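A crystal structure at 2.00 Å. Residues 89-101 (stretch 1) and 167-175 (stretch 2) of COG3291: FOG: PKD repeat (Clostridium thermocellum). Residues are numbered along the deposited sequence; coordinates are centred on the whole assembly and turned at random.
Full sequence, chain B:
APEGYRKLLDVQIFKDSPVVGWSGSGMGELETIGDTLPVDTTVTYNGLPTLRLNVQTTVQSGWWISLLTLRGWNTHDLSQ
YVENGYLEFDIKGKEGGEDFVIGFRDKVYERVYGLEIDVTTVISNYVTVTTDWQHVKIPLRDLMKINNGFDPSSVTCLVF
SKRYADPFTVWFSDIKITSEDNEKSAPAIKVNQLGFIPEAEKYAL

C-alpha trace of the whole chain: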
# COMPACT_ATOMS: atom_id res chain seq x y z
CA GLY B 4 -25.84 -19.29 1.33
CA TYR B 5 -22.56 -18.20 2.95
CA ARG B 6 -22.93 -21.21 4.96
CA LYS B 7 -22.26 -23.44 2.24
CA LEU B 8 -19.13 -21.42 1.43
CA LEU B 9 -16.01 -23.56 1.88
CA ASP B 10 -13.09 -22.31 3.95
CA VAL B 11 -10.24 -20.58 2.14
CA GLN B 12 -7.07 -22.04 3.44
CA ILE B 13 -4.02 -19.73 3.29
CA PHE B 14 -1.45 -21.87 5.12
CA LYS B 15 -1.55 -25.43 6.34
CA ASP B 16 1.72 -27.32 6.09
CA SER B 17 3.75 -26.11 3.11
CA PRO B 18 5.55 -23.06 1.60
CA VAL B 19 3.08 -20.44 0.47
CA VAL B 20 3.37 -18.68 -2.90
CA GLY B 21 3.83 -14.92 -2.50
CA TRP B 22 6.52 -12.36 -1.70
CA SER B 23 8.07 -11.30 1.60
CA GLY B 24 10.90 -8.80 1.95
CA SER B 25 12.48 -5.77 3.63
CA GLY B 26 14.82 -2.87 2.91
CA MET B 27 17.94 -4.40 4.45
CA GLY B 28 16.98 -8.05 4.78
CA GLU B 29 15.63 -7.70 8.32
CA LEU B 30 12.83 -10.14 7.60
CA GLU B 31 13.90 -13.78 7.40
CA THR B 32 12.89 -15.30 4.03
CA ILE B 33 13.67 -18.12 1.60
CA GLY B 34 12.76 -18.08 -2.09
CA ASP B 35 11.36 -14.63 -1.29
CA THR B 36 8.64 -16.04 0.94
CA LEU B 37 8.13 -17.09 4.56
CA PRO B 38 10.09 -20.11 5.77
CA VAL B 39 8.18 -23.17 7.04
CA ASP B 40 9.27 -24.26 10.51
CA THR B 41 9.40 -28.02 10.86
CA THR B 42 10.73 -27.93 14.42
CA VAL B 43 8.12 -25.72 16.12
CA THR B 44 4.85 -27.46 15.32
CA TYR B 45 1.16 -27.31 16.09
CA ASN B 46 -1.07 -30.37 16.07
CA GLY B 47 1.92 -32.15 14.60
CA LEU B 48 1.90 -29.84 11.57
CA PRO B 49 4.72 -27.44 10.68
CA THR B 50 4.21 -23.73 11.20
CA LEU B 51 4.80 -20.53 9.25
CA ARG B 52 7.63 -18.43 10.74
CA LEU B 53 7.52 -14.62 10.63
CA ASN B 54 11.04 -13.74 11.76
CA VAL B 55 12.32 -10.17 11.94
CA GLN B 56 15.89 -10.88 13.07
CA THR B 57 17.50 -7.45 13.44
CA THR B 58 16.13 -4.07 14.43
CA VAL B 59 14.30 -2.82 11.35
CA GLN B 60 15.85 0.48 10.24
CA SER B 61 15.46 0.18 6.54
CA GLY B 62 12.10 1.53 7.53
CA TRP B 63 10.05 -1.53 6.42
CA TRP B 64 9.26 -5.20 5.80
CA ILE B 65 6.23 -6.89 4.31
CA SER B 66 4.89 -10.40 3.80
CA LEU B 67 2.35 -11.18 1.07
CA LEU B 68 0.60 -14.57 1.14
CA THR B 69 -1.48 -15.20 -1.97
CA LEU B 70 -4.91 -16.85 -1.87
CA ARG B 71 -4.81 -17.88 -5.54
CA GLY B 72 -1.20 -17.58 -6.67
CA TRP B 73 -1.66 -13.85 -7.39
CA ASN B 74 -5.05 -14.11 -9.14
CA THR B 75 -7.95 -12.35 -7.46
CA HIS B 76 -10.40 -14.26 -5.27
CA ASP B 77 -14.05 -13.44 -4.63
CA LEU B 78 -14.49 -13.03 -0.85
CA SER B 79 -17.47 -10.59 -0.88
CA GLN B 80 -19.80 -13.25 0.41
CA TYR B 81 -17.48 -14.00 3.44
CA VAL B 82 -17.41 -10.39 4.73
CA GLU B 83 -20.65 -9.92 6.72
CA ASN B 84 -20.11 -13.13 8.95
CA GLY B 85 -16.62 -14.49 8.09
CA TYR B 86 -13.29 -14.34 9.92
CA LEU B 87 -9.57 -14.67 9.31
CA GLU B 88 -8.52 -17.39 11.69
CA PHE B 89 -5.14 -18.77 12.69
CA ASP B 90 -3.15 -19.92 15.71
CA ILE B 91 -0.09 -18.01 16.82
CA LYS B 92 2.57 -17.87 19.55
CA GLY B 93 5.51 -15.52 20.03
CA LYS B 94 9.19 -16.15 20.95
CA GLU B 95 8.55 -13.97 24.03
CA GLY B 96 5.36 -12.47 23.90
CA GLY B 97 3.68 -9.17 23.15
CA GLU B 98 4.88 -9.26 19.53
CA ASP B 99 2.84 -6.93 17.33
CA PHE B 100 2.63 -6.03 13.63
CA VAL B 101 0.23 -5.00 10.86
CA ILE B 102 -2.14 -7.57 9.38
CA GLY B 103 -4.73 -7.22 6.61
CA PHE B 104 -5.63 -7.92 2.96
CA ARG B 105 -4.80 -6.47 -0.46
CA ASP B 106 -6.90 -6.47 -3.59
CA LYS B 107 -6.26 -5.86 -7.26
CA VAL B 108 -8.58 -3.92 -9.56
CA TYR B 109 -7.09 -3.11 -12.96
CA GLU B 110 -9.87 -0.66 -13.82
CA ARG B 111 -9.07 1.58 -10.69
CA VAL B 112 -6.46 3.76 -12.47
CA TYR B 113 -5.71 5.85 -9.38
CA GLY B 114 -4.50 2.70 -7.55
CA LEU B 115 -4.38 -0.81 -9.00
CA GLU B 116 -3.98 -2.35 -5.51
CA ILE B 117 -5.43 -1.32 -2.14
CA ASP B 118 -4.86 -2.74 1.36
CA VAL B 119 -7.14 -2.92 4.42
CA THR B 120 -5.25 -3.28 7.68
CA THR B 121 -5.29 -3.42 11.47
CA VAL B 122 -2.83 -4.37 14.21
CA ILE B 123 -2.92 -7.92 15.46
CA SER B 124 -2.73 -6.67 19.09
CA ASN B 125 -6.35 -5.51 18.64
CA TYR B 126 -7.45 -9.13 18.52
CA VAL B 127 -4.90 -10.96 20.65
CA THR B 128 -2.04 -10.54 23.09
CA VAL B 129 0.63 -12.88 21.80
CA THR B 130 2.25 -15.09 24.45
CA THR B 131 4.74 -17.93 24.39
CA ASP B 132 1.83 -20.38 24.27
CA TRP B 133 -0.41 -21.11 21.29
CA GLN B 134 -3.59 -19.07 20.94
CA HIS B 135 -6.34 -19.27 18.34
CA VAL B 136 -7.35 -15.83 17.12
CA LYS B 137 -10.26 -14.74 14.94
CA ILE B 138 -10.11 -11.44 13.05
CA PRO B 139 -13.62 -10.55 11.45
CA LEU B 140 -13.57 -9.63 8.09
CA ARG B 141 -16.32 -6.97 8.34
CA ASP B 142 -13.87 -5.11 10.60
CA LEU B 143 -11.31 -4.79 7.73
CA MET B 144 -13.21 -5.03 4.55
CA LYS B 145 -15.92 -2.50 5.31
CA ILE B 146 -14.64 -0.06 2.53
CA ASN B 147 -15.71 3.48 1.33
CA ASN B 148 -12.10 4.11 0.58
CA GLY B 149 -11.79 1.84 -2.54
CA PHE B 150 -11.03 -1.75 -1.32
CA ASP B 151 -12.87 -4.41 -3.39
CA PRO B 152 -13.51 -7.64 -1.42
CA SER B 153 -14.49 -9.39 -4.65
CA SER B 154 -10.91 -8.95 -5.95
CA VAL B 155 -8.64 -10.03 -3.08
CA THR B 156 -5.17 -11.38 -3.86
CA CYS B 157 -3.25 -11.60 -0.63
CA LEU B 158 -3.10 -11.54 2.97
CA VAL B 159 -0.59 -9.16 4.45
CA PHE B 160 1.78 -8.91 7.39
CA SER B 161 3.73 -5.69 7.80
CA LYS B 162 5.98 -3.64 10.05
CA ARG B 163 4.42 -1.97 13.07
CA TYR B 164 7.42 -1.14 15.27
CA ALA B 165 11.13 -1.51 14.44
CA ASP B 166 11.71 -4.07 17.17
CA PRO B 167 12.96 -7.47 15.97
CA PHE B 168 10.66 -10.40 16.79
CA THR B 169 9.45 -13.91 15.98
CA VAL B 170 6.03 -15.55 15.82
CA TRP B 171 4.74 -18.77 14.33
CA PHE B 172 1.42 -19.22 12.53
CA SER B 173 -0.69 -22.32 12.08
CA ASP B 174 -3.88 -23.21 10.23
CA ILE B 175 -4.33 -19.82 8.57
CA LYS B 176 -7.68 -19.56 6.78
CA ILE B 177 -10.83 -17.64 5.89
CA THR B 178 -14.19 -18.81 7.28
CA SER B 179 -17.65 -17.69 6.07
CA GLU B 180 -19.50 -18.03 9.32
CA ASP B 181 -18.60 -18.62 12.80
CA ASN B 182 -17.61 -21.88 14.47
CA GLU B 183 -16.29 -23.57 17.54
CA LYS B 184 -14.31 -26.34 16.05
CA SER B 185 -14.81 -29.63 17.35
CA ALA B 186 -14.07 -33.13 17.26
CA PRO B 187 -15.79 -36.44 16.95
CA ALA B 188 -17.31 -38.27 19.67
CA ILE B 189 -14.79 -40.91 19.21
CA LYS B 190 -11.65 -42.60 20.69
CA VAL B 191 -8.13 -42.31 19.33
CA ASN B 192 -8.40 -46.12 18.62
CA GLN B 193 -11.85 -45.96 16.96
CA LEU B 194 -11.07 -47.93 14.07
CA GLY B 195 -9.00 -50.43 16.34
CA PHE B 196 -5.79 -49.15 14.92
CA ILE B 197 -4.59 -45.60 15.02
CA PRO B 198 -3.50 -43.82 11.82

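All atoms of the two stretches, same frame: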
# COMPACT_ATOMS: atom_id res chain seq x y z
N PHE B 89 -6.48 -18.18 12.64
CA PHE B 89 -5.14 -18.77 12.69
C PHE B 89 -4.70 -18.91 14.15
O PHE B 89 -5.26 -18.29 15.05
CB PHE B 89 -4.15 -17.85 11.94
CG PHE B 89 -4.07 -16.44 12.51
CD1 PHE B 89 -3.21 -16.16 13.58
CD2 PHE B 89 -4.84 -15.40 11.97
CE1 PHE B 89 -3.14 -14.86 14.11
CE2 PHE B 89 -4.76 -14.11 12.50
CZ PHE B 89 -3.91 -13.84 13.57
N ASP B 90 -3.71 -19.74 14.37
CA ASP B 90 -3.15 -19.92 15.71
C ASP B 90 -1.79 -19.27 15.66
O ASP B 90 -1.14 -19.28 14.61
CB ASP B 90 -3.02 -21.39 16.06
CG ASP B 90 -4.34 -22.10 16.03
OD1 ASP B 90 -4.56 -22.95 15.11
OD2 ASP B 90 -5.21 -21.83 16.92
N ILE B 91 -1.38 -18.70 16.76
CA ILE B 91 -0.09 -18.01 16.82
C ILE B 91 0.50 -18.10 18.23
O ILE B 91 -0.20 -18.36 19.20
CB ILE B 91 -0.28 -16.54 16.45
CG1 ILE B 91 1.06 -15.79 16.37
CG2 ILE B 91 -1.17 -15.82 17.48
CD1 ILE B 91 0.93 -14.31 15.99
N LYS B 92 1.80 -17.88 18.29
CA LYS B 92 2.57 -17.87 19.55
C LYS B 92 3.88 -17.15 19.27
O LYS B 92 4.50 -17.36 18.23
CB LYS B 92 2.80 -19.30 20.05
CG LYS B 92 4.04 -19.98 19.48
CD LYS B 92 4.36 -21.27 20.22
CE LYS B 92 5.65 -21.92 19.74
NZ LYS B 92 5.99 -23.14 20.50
N GLY B 93 4.28 -16.31 20.20
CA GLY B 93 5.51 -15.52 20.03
C GLY B 93 6.71 -16.15 20.73
O GLY B 93 6.57 -17.04 21.56
N LYS B 94 7.95 -15.66 20.32
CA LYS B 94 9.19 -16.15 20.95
C LYS B 94 9.18 -15.75 22.43
O LYS B 94 9.59 -16.53 23.31
CB LYS B 94 10.39 -15.56 20.25
CG LYS B 94 11.68 -16.29 20.58
CD LYS B 94 12.90 -15.60 20.00
CE LYS B 94 13.01 -15.76 18.49
NZ LYS B 94 14.20 -15.10 17.93
N GLU B 95 8.72 -14.52 22.66
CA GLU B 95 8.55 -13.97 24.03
C GLU B 95 7.09 -13.61 24.21
O GLU B 95 6.56 -13.65 25.32
CB GLU B 95 9.36 -12.70 24.31
N GLY B 96 6.71 -12.89 23.54
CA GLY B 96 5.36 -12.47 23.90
C GLY B 96 5.19 -10.96 23.72
O GLY B 96 6.12 -10.17 23.92
N GLY B 97 3.99 -10.58 23.34
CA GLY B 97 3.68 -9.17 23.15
C GLY B 97 4.10 -8.68 21.76
O GLY B 97 4.06 -7.48 21.47
N GLU B 98 4.50 -9.62 20.90
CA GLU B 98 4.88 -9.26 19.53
C GLU B 98 3.68 -8.60 18.87
O GLU B 98 2.53 -8.98 19.13
CB GLU B 98 5.26 -10.51 18.71
CG GLU B 98 6.54 -11.21 19.17
CD GLU B 98 6.30 -12.16 20.32
OE1 GLU B 98 7.29 -12.80 20.81
OE2 GLU B 98 5.13 -12.30 20.80
N ASP B 99 3.93 -7.62 18.02
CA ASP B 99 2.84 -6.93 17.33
C ASP B 99 3.30 -6.47 15.94
O ASP B 99 4.48 -6.17 15.73
CB ASP B 99 2.39 -5.72 18.15
CG ASP B 99 1.11 -5.11 17.63
OD1 ASP B 99 0.14 -5.88 17.31
OD2 ASP B 99 1.01 -3.85 17.51
N PHE B 100 2.35 -6.44 15.02
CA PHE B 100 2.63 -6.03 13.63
C PHE B 100 1.31 -5.81 12.88
O PHE B 100 0.23 -6.12 13.39
CB PHE B 100 3.46 -7.12 12.93
CG PHE B 100 2.88 -8.52 13.09
CD1 PHE B 100 1.81 -8.92 12.29
CD2 PHE B 100 3.41 -9.40 14.04
CE1 PHE B 100 1.26 -10.20 12.44
CE2 PHE B 100 2.86 -10.68 14.19
CZ PHE B 100 1.79 -11.08 13.39
N VAL B 101 1.42 -5.27 11.68
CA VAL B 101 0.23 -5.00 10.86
C VAL B 101 -0.23 -6.25 10.13
O VAL B 101 0.58 -7.04 9.64
CB VAL B 101 0.53 -3.92 9.84
CG1 VAL B 101 -0.72 -3.58 9.02
CG2 VAL B 101 1.03 -2.65 10.50
N PRO B 167 12.86 -6.17 16.66
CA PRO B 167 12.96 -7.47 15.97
C PRO B 167 12.04 -8.41 16.75
O PRO B 167 11.77 -8.16 17.92
CB PRO B 167 14.43 -7.82 16.15
CG PRO B 167 14.74 -7.24 17.49
CD PRO B 167 14.10 -5.87 17.39
N PHE B 168 11.56 -9.47 16.11
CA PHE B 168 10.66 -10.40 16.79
C PHE B 168 10.43 -11.68 16.00
O PHE B 168 10.84 -11.79 14.84
CB PHE B 168 9.31 -9.74 17.05
CG PHE B 168 8.46 -9.60 15.80
CD1 PHE B 168 7.58 -10.61 15.42
CD2 PHE B 168 8.57 -8.47 14.99
CE1 PHE B 168 6.84 -10.51 14.24
CE2 PHE B 168 7.83 -8.36 13.81
CZ PHE B 168 6.96 -9.39 13.43
N THR B 169 9.76 -12.64 16.62
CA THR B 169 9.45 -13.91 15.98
C THR B 169 8.13 -14.47 16.46
O THR B 169 7.85 -14.49 17.66
CB THR B 169 10.53 -14.96 16.27
OG1 THR B 169 11.81 -14.44 15.88
CG2 THR B 169 10.25 -16.24 15.50
N VAL B 170 7.31 -14.91 15.52
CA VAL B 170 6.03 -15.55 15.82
C VAL B 170 5.90 -16.71 14.84
O VAL B 170 6.63 -16.78 13.85
CB VAL B 170 4.81 -14.61 15.64
CG1 VAL B 170 4.84 -13.50 16.67
CG2 VAL B 170 4.78 -14.05 14.22
N TRP B 171 4.98 -17.61 15.15
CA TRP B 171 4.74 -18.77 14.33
C TRP B 171 3.24 -18.84 14.09
O TRP B 171 2.45 -18.61 15.01
CB TRP B 171 5.23 -20.02 15.07
CG TRP B 171 6.72 -20.12 15.12
CD1 TRP B 171 7.53 -20.76 14.21
CD2 TRP B 171 7.60 -19.58 16.12
NE1 TRP B 171 8.85 -20.65 14.59
CE2 TRP B 171 8.92 -19.93 15.76
CE3 TRP B 171 7.39 -18.82 17.28
CZ2 TRP B 171 10.03 -19.55 16.52
CZ3 TRP B 171 8.50 -18.45 18.04
CH2 TRP B 171 9.80 -18.81 17.65
N PHE B 172 2.84 -19.13 12.86
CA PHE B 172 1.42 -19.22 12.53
C PHE B 172 1.06 -20.66 12.23
O PHE B 172 1.92 -21.47 11.87
CB PHE B 172 1.07 -18.37 11.29
CG PHE B 172 1.22 -16.87 11.48
CD1 PHE B 172 2.46 -16.25 11.34
CD2 PHE B 172 0.10 -16.08 11.75
CE1 PHE B 172 2.59 -14.86 11.46
CE2 PHE B 172 0.22 -14.69 11.88
CZ PHE B 172 1.47 -14.08 11.74
N SER B 173 -0.21 -20.98 12.36
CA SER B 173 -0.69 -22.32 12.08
C SER B 173 -2.13 -22.23 11.59
O SER B 173 -2.86 -21.32 11.98
CB SER B 173 -0.62 -23.18 13.35
OG SER B 173 -1.16 -24.47 13.11
N ASP B 174 -2.52 -23.16 10.73
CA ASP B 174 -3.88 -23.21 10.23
C ASP B 174 -4.48 -21.85 9.88
O ASP B 174 -5.52 -21.46 10.41
CB ASP B 174 -4.77 -23.88 11.30
CG ASP B 174 -6.06 -24.44 10.74
OD1 ASP B 174 -6.97 -24.74 11.54
OD2 ASP B 174 -6.17 -24.59 9.51
N ILE B 175 -3.83 -21.12 8.97
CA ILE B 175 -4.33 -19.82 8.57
C ILE B 175 -5.41 -19.99 7.49
O ILE B 175 -5.17 -20.58 6.44
CB ILE B 175 -3.21 -18.92 7.98
CG1 ILE B 175 -2.05 -18.79 8.98
CG2 ILE B 175 -3.77 -17.53 7.68
CD1 ILE B 175 -0.87 -18.02 8.43
O HOH W 1 9.70 -12.37 19.64

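The most unusual feature of this contact is the way a single carboxylate, that of E98, organises the point where the paired strands part. Past the paired residues the first stretch runs into a loop, and E98 folds back across its mouth. Its OE1 accepts hydrogen bonds from E95 N (2.9 Å) and G96 N (2.8 Å), closing the turn from within. The same oxygen receives a hydrogen bond from water 1 (2.7 Å from E98 OE1 to the water O), and this water in turn accepts one from T169 N, 3.0 Å from its O. The water thus carries the link between the stretches on to a backbone amide of the second strand. Within the loop, the backbone angles of G96 and G97 would jam a side chain against the preceding carbonyl oxygen.

Below the loop the strands run antiparallel, their axes at 161° and 4.6 Å apart at closest approach. D90 and S173 form a hydrogen-bonded pair, with D90 N to S173 O and S173 N to D90 O both 3.0 Å; the first is nearly straight, at 171°. The ladder loosens at K92 and W171, where W171 N donates to K92 O at 3.1 Å but the return bond from K92 N to W171 O is weak, at 3.4 Å. A last rung, K94 N to T169 O at 2.9 Å, holds the start of the loop against the second strand. Between rungs the chains also make CA-H...O contacts, such as I91 CA to W171 O (3.2 Å).

I91, V170 and F172 share one face of the sheet, where the contact is apolar. I91, extended with both chi angles t, places CD1 over one face of the F172 ring and 3.9 Å from V170 CB. F89 meets F172 obliquely, CD1 to CD2 being 3.8 Å. F100, further along the stretch, approaches F172 rim to rim (CZ to CZ, 3.4 Å) and also touches V170, its CE2 3.9 Å from V170 CG2. The rings of F100 and F168 are nearly parallel, at 13°, but slid apart so that they barely overlap.

The other face carries D90, K92, W171 and S173. Here W171, the residue most covered by the opposing stretch, lies along the first strand and turns the edge of its indole to the backbone: CZ3 is 4.0 Å from G93 C and 3.6 Å from K94 N. K92 NZ lies 6.0 Å from the centroid of the six-membered ring of W171, so any cation-pi attraction is weak at most.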